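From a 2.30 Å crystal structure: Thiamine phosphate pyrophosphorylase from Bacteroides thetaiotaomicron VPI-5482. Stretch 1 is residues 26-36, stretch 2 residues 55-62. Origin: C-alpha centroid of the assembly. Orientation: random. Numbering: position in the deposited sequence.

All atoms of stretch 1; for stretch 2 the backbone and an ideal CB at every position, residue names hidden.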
# COMPACT_ATOMS: atom_id res chain seq x y z
N GLY A 26 -4.38 10.79 8.48
CA GLY A 26 -4.03 11.08 7.11
C GLY A 26 -3.50 9.97 6.22
O GLY A 26 -2.82 10.25 5.24
N LEU A 27 -3.80 8.72 6.53
CA LEU A 27 -3.33 7.63 5.68
C LEU A 27 -3.83 7.85 4.24
O LEU A 27 -5.03 7.93 3.99
CB LEU A 27 -3.86 6.30 6.20
CG LEU A 27 -3.71 5.09 5.27
CD1 LEU A 27 -2.23 4.82 4.95
CD2 LEU A 27 -4.32 3.90 5.95
N ASP A 28 -2.91 7.96 3.29
CA ASP A 28 -3.30 8.18 1.91
C ASP A 28 -4.14 7.01 1.40
O ASP A 28 -5.34 7.16 1.16
CB ASP A 28 -2.06 8.35 1.02
CG ASP A 28 -1.27 9.62 1.35
OD1 ASP A 28 -1.78 10.74 1.10
OD2 ASP A 28 -0.12 9.49 1.84
N ILE A 29 -3.51 5.84 1.26
CA ILE A 29 -4.18 4.65 0.75
C ILE A 29 -3.97 3.39 1.60
O ILE A 29 -2.92 3.21 2.23
CB ILE A 29 -3.70 4.34 -0.70
CG1 ILE A 29 -4.00 5.54 -1.61
CG2 ILE A 29 -4.40 3.10 -1.24
CD1 ILE A 29 -3.45 5.40 -3.03
N LEU A 30 -4.98 2.53 1.61
CA LEU A 30 -4.95 1.28 2.35
C LEU A 30 -5.16 0.14 1.37
O LEU A 30 -6.15 0.13 0.63
CB LEU A 30 -6.06 1.24 3.40
CG LEU A 30 -6.17 -0.07 4.17
CD1 LEU A 30 -4.95 -0.24 5.06
CD2 LEU A 30 -7.43 -0.08 5.01
N HIS A 31 -4.24 -0.81 1.37
CA HIS A 31 -4.33 -1.98 0.50
C HIS A 31 -4.78 -3.17 1.34
O HIS A 31 -4.03 -3.69 2.17
CB HIS A 31 -2.98 -2.27 -0.17
CG HIS A 31 -2.83 -1.65 -1.52
ND1 HIS A 31 -2.77 -2.39 -2.68
CD2 HIS A 31 -2.77 -0.35 -1.90
CE1 HIS A 31 -2.69 -1.57 -3.72
NE2 HIS A 31 -2.69 -0.33 -3.27
N LEU A 32 -6.03 -3.57 1.11
CA LEU A 32 -6.63 -4.69 1.82
C LEU A 32 -6.17 -5.98 1.17
O LEU A 32 -6.58 -6.31 0.06
CB LEU A 32 -8.16 -4.58 1.78
CG LEU A 32 -8.98 -5.69 2.44
CD1 LEU A 32 -8.58 -5.83 3.91
CD2 LEU A 32 -10.46 -5.36 2.32
N ARG A 33 -5.31 -6.71 1.87
CA ARG A 33 -4.81 -7.98 1.35
C ARG A 33 -4.96 -9.06 2.41
O ARG A 33 -4.26 -9.07 3.42
CB ARG A 33 -3.34 -7.82 0.93
CG ARG A 33 -2.66 -9.05 0.36
CD ARG A 33 -1.29 -8.68 -0.22
NE ARG A 33 -0.46 -9.83 -0.55
CZ ARG A 33 0.10 -10.65 0.34
NH1 ARG A 33 -0.07 -10.46 1.64
NH2 ARG A 33 0.86 -11.66 -0.08
N LYS A 34 -5.92 -9.95 2.17
CA LYS A 34 -6.23 -11.07 3.07
C LYS A 34 -6.26 -12.34 2.22
O LYS A 34 -7.33 -12.84 1.88
CB LYS A 34 -7.60 -10.88 3.72
CG LYS A 34 -7.77 -9.59 4.51
CD LYS A 34 -6.77 -9.50 5.64
CE LYS A 34 -7.03 -8.30 6.53
NZ LYS A 34 -6.00 -8.20 7.60
N PRO A 35 -5.08 -12.89 1.89
CA PRO A 35 -4.94 -14.10 1.08
C PRO A 35 -5.82 -15.27 1.52
O PRO A 35 -5.87 -15.61 2.70
CB PRO A 35 -3.46 -14.44 1.22
CG PRO A 35 -2.82 -13.11 1.51
CD PRO A 35 -3.78 -12.48 2.46
N GLU A 36 -6.51 -15.89 0.56
CA GLU A 36 -7.36 -17.06 0.82
C GLU A 36 -8.23 -16.88 2.07
O GLU A 36 -8.05 -17.59 3.06
CB GLU A 36 -6.48 -18.30 1.02
CG GLU A 36 -5.56 -18.67 -0.16
CD GLU A 36 -6.29 -19.29 -1.34
OE1 GLU A 36 -7.04 -20.27 -1.14
OE2 GLU A 36 -6.10 -18.80 -2.48
N UNK A 55 -13.19 5.07 -0.10
CA UNK A 55 -12.54 5.38 -1.38
C UNK A 55 -11.03 5.55 -1.24
O UNK A 55 -10.38 6.11 -2.13
CB UNK A 55 -13.14 6.65 -1.98
N UNK A 56 -10.48 5.07 -0.13
CA UNK A 56 -9.04 5.15 0.13
C UNK A 56 -8.48 3.73 0.27
O UNK A 56 -7.30 3.55 0.56
CB UNK A 56 -8.75 5.97 1.39
N UNK A 57 -9.35 2.74 0.07
CA UNK A 57 -8.99 1.33 0.19
C UNK A 57 -9.00 0.58 -1.15
O UNK A 57 -9.93 0.72 -1.94
CB UNK A 57 -9.95 0.64 1.16
N UNK A 58 -7.95 -0.21 -1.39
CA UNK A 58 -7.83 -1.02 -2.59
C UNK A 58 -7.80 -2.45 -2.08
O UNK A 58 -7.11 -2.74 -1.10
CB UNK A 58 -6.60 -0.67 -3.42
N UNK A 59 -8.55 -3.35 -2.72
CA UNK A 59 -8.59 -4.74 -2.26
C UNK A 59 -7.91 -5.73 -3.20
O UNK A 59 -8.02 -5.60 -4.42
CB UNK A 59 -10.05 -5.17 -2.06
N UNK A 60 -7.22 -6.71 -2.63
CA UNK A 60 -6.54 -7.71 -3.42
C UNK A 60 -7.38 -8.98 -3.58
O UNK A 60 -7.00 -9.90 -4.30
CB UNK A 60 -5.19 -8.05 -2.78
N UNK A 61 -8.51 -9.03 -2.90
CA UNK A 61 -9.36 -10.20 -3.00
C UNK A 61 -10.81 -9.81 -3.16
O UNK A 61 -11.17 -8.66 -2.96
CB UNK A 61 -9.19 -11.09 -1.77
N UNK A 62 -11.65 -10.77 -3.55
CA UNK A 62 -13.07 -10.51 -3.71
C UNK A 62 -13.31 -9.12 -4.28
O UNK A 62 -13.75 -8.20 -3.58
CB UNK A 62 -13.79 -10.67 -2.37

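The backbones fix the frame. Strand 29-32 and strand 57-59 run parallel, their axes 22° apart, with CA-CA distances of 4.6, 4.8 and 4.5 Å from L30, H31 and L32 to positions 57, 58 and 59. Main-chain hydrogen bonds zip the pair together: L30 N to 56 O (2.7 Å), 58 N to L30 O (2.7 Å), and L32 N to 58 O (2.6 Å). A fourth joins the N of position 60 to L32 O at 2.8 Å.

Position 55 has nothing of stretch 1 within 5.5 Å of its ideal CB, so stretch 1 sets no preference. The deposited residue is R55, which makes no contact here.

At position 56 CA-to-CB points sideways, and the ideal CB lies 3.6 Å from D28 O. A flexible chain, polar or aliphatic, could follow the backbone of 27-28; the carbonyl and the D28 carboxylate would make a positive end plausible. It is R56, whose CD packs 3.0 Å from D28 O, while its guanidinium forms no hydrogen bond with stretch 1.

Position 57 has extended backbone angles (-111/134) and shares a sheet face with L30 and L32. Two leucines beside it favour an aliphatic residue such as valine, isoleucine or leucine. I57 uses two branches: CG1 lies 3.8 Å from L30 CD2, and CG2 4.0 Å from L32 CB.

Position 58 points to the other face, with H31. Its ideal CB is 3.9 Å from H31 NE2 and 4.9 Å from I29 CG2, so the imidazole face and a methyl both invite a compact apolar side chain, valine or isoleucine above all. V58 places CB 3.9 Å from the centroid of the H31 ring, 10° off the normal, a CH-pi contact, and CG2 4.0 Å from I29 CG2.

Position 59 returns to the L30/L32 face, but its ideal CB is 4.2 Å from L32 O. A beta-branched residue suits the extended angles (-110/142), and valine, isoleucine or threonine would all be reasonable. T59 approaches L32 CD2 with OG1 (4.2 Å); this hydroxyl also donates to the carbonyl O of 61 (OG1-O 2.7 Å).

Position 60 leaves the strand (-96/-5) with CB directed toward stretch 1, 4.1 Å from R33 CA. H31 ND1 lies 6.2 Å from the ideal CB of 60, so a polar chain long enough to span that gap, histidine or glutamine, could be considered. H60 answers with NE2 2.7 Å from H31 ND1, a hydrogen bond in which either could donate; the rings meet rim to rim, planes at 82°. R33 CB covers one face of the H60 ring, 4.0 Å from its centroid. A water lies 2.8 Å from H60 ND1 and 3.0 Å from R33 NE, bridging the two.

Position 61 also points toward stretch 1, its ideal CB 4.5 Å from K34 O. The K34 amide is an available donor, favouring an acceptor-bearing chain such as glutamate or glutamine. E61 accepts from K34 N through OE2 at 2.9 Å.

Position 62 finds nothing within 5.5 Å of its ideal CB. It is H62, out of contact.

Stretch 2 (55-62) RRIVTHEH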
# COMPACT_ATOMS: atom_id res chain seq x y z
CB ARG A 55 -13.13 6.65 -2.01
CG ARG A 55 -12.61 7.96 -1.42
CD ARG A 55 -13.57 8.46 -0.37
NE ARG A 55 -13.78 9.90 -0.48
CZ ARG A 55 -14.89 10.52 -0.08
NH1 ARG A 55 -15.89 9.82 0.44
NH2 ARG A 55 -15.00 11.84 -0.22
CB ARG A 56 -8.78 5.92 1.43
CG ARG A 56 -9.19 7.38 1.42
CD ARG A 56 -8.07 8.26 0.92
NE ARG A 56 -8.28 9.66 1.23
CZ ARG A 56 -7.48 10.65 0.82
NH1 ARG A 56 -6.42 10.36 0.08
NH2 ARG A 56 -7.76 11.91 1.14
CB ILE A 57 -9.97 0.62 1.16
CG1 ILE A 57 -9.91 1.29 2.54
CG2 ILE A 57 -9.63 -0.87 1.27
CD1 ILE A 57 -10.96 0.79 3.52
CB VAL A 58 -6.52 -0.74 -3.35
CG1 VAL A 58 -6.45 -1.61 -4.61
CG2 VAL A 58 -6.41 0.73 -3.72
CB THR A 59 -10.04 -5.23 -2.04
OG1 THR A 59 -10.03 -6.61 -1.65
CG2 THR A 59 -10.88 -5.07 -3.30
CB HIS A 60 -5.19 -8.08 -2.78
CG HIS A 60 -4.20 -6.96 -2.75
ND1 HIS A 60 -2.84 -7.16 -2.89
CD2 HIS A 60 -4.37 -5.63 -2.58
CE1 HIS A 60 -2.22 -6.00 -2.80
NE2 HIS A 60 -3.12 -5.05 -2.61
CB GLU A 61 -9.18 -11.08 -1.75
CG GLU A 61 -7.86 -11.88 -1.70
CD GLU A 61 -6.64 -11.07 -1.27
OE1 GLU A 61 -5.50 -11.47 -1.61
OE2 GLU A 61 -6.82 -10.03 -0.59
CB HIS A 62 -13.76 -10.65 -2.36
CG HIS A 62 -13.45 -11.94 -1.69
ND1 HIS A 62 -13.67 -13.16 -2.29
CD2 HIS A 62 -12.93 -12.21 -0.47
CE1 HIS A 62 -13.29 -14.13 -1.47
NE2 HIS A 62 -12.83 -13.58 -0.36
O HOH W 1 -1.25 -9.42 -3.39
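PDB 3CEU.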